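Local coordinates for protein 4-amino-4-deoxy-L-arabinose transferase or related glycosyltransferases of PMT family (Cupriavidus metallidurans, PDB 5EZM) that probably transfers a pentose, 4-amino-4-deoxy-L-arabinose, onto lipid A as a zinc-containing membrane glycosyltransferase of the GT-C fold, at residues A[488-493]-A[563-568]. Residues are numbered along the deposited sequence; the frame is centred on the assembly and turned at random.
Sequences MLDHTL and WRRVVV
The nearest CA atoms, those of Asp-490 and Arg-565, are 8.6 Å apart; no backbone hydrogen bond joins 488-493 to 563-568, and every contact involves a side chain. This is the C-terminal domain of a GT-C transferase: the loop between strand 483-486 and helix 493-497 faces the residues that lead into strand 566-569, and strand 539-542 separates the two strands in the mixed sheet. A side-on salt bridge carries the contact. The Arg-565 chain leaves in the crowded position (chi1 48°), runs extended, then bends at chi3 to lay its guanidinium nearly coplanar with the Asp-490 carboxylate. Arg-565 NE meets the syn lone pair of Asp-490 OD1, modelled at 2.3 Å, while NH2 binds that of OD2. The remaining nitrogen, NH1, salt-bridges Asp-562 and hydrogen-bonds the Ala-464 carbonyl. Leu-493 CD2 rests on Arg-565 CD at 3.7 Å and reaches Val-567 CG2, an apolar patch that Ile-473 of helix 470-474 joins. Met-488, bent at its thioether, brings CE near the Arg-564 carbonyl. Asp-490 also caps the turn into the helix: besides Arg-565 NH2, its OD2 accepts Thr-492 N through the anti lone pair and, from above the carboxylate plane, Leu-493 N at 3.2 Å.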
loop_
_atom_site.group_PDB
_atom_site.type_symbol
_atom_site.label_atom_id
_atom_site.label_comp_id
_atom_site.label_asym_id
_atom_site.label_seq_id
_atom_site.Cartn_x
_atom_site.Cartn_y
_atom_site.Cartn_z
ATOM N N MET A 488 13.314 2.135 20.739
ATOM C CA MET A 488 12.624 2.914 19.717
ATOM C C MET A 488 12.996 2.352 18.357
ATOM O O MET A 488 14.172 2.371 17.979
ATOM C CB MET A 488 12.981 4.401 19.803
ATOM C CG MET A 488 12.652 5.184 18.540
ATOM S SD MET A 488 12.658 6.975 18.765
ATOM C CE MET A 488 11.050 7.242 19.506
ATOM N N LEU A 489 12.003 1.848 17.632
ATOM C CA LEU A 489 12.202 1.343 16.277
ATOM C C LEU A 489 11.828 2.470 15.326
ATOM O O LEU A 489 10.690 2.570 14.867
ATOM C CB LEU A 489 11.378 0.085 16.025
ATOM C CG LEU A 489 11.522 -0.542 14.635
ATOM C CD1 LEU A 489 12.990 -0.695 14.261
ATOM C CD2 LEU A 489 10.802 -1.886 14.569
ATOM N N ASP A 490 12.794 3.339 15.046
ATOM C CA ASP A 490 12.575 4.418 14.093
ATOM C C ASP A 490 12.514 3.837 12.686
ATOM O O ASP A 490 13.466 3.194 12.231
ATOM C CB ASP A 490 13.683 5.459 14.204
ATOM C CG ASP A 490 13.258 6.813 13.683
ATOM O OD1 ASP A 490 13.627 7.826 14.310
ATOM O OD2 ASP A 490 12.549 6.869 12.654
ATOM N N HIS A 491 11.397 4.053 11.998
ATOM C CA HIS A 491 11.182 3.417 10.707
ATOM C C HIS A 491 11.636 4.261 9.523
ATOM O O HIS A 491 11.768 3.723 8.419
ATOM C CB HIS A 491 9.703 3.071 10.532
ATOM C CG HIS A 491 9.221 1.991 11.450
ATOM N ND1 HIS A 491 9.498 0.657 11.238
ATOM C CD2 HIS A 491 8.470 2.046 12.574
ATOM C CE1 HIS A 491 8.938 -0.063 12.194
ATOM N NE2 HIS A 491 8.307 0.757 13.017
ATOM N N THR A 492 11.878 5.554 9.713
ATOM C CA THR A 492 12.216 6.433 8.601
ATOM C C THR A 492 13.605 7.036 8.697
ATOM O O THR A 492 14.266 7.205 7.669
ATOM C CB THR A 492 11.188 7.562 8.491
ATOM O OG1 THR A 492 11.130 8.276 9.731
ATOM C CG2 THR A 492 9.814 6.997 8.170
ATOM N N LEU A 493 14.069 7.372 9.901
ATOM C CA LEU A 493 15.369 8.025 10.032
ATOM C C LEU A 493 16.538 7.149 9.589
ATOM O O LEU A 493 17.438 7.676 8.910
ATOM C CB LEU A 493 15.571 8.508 11.474
ATOM C CG LEU A 493 16.867 9.282 11.736
ATOM C CD1 LEU A 493 16.880 10.576 10.946
ATOM C CD2 LEU A 493 17.039 9.559 13.215
ATOM N N TRP A 563 10.228 16.595 16.863
ATOM C CA TRP A 563 9.097 16.398 17.759
ATOM C C TRP A 563 8.951 14.959 18.239
ATOM O O TRP A 563 8.270 14.722 19.244
ATOM C CB TRP A 563 7.806 16.842 17.076
ATOM C CG TRP A 563 7.727 18.310 16.859
ATOM C CD1 TRP A 563 7.729 18.964 15.660
ATOM C CD2 TRP A 563 7.635 19.321 17.867
ATOM N NE1 TRP A 563 7.636 20.320 15.861
ATOM C CE2 TRP A 563 7.580 20.566 17.207
ATOM C CE3 TRP A 563 7.588 19.294 19.264
ATOM C CZ2 TRP A 563 7.475 21.769 17.896
ATOM C CZ3 TRP A 563 7.492 20.489 19.945
ATOM C CH2 TRP A 563 7.440 21.711 19.262
ATOM N N ARG A 564 9.572 13.996 17.559
ATOM C CA ARG A 564 9.371 12.592 17.871
ATOM C C ARG A 564 10.627 11.868 18.333
ATOM O O ARG A 564 10.522 10.719 18.779
ATOM C CB ARG A 564 8.793 11.852 16.653
ATOM C CG ARG A 564 7.419 12.348 16.217
ATOM C CD ARG A 564 6.842 11.510 15.079
ATOM N NE ARG A 564 6.685 10.106 15.452
ATOM C CZ ARG A 564 7.517 9.134 15.087
ATOM N NH1 ARG A 564 8.569 9.410 14.330
ATOM N NH2 ARG A 564 7.297 7.885 15.477
ATOM N N ARG A 565 11.800 12.490 18.248
ATOM C CA ARG A 565 13.031 11.774 18.542
ATOM C C ARG A 565 14.092 12.739 19.050
ATOM O O ARG A 565 14.131 13.914 18.669
ATOM C CB ARG A 565 13.542 11.015 17.304
ATOM C CG ARG A 565 13.562 11.853 16.037
ATOM C CD ARG A 565 14.110 11.119 14.818
ATOM N NE ARG A 565 13.197 10.119 14.270
ATOM C CZ ARG A 565 12.117 10.391 13.539
ATOM N NH1 ARG A 565 11.773 11.646 13.273
ATOM N NH2 ARG A 565 11.364 9.398 13.080
ATOM N N VAL A 566 14.936 12.221 19.938
ATOM C CA VAL A 566 16.153 12.873 20.401
ATOM C C VAL A 566 17.321 11.998 19.966
ATOM O O VAL A 566 17.291 10.775 20.162
ATOM C CB VAL A 566 16.155 13.064 21.929
ATOM C CG1 VAL A 566 17.388 13.840 22.373
ATOM C CG2 VAL A 566 14.882 13.752 22.389
ATOM N N VAL A 567 18.334 12.620 19.368
ATOM C CA VAL A 567 19.504 11.923 18.845
ATOM C C VAL A 567 20.731 12.468 19.556
ATOM O O VAL A 567 21.039 13.666 19.447
ATOM C CB VAL A 567 19.638 12.082 17.323
ATOM C CG1 VAL A 567 20.842 11.300 16.819
ATOM C CG2 VAL A 567 18.361 11.625 16.630
ATOM N N VAL A 568 21.440 11.588 20.264
ATOM C CA VAL A 568 22.517 11.975 21.163
ATOM C C VAL A 568 23.791 11.221 20.793
ATOM O O VAL A 568 23.780 10.277 20.002
ATOM C CB VAL A 568 22.153 11.713 22.637
ATOM C CG1 VAL A 568 20.877 12.453 23.008
ATOM C CG2 VAL A 568 21.992 10.223 22.877
#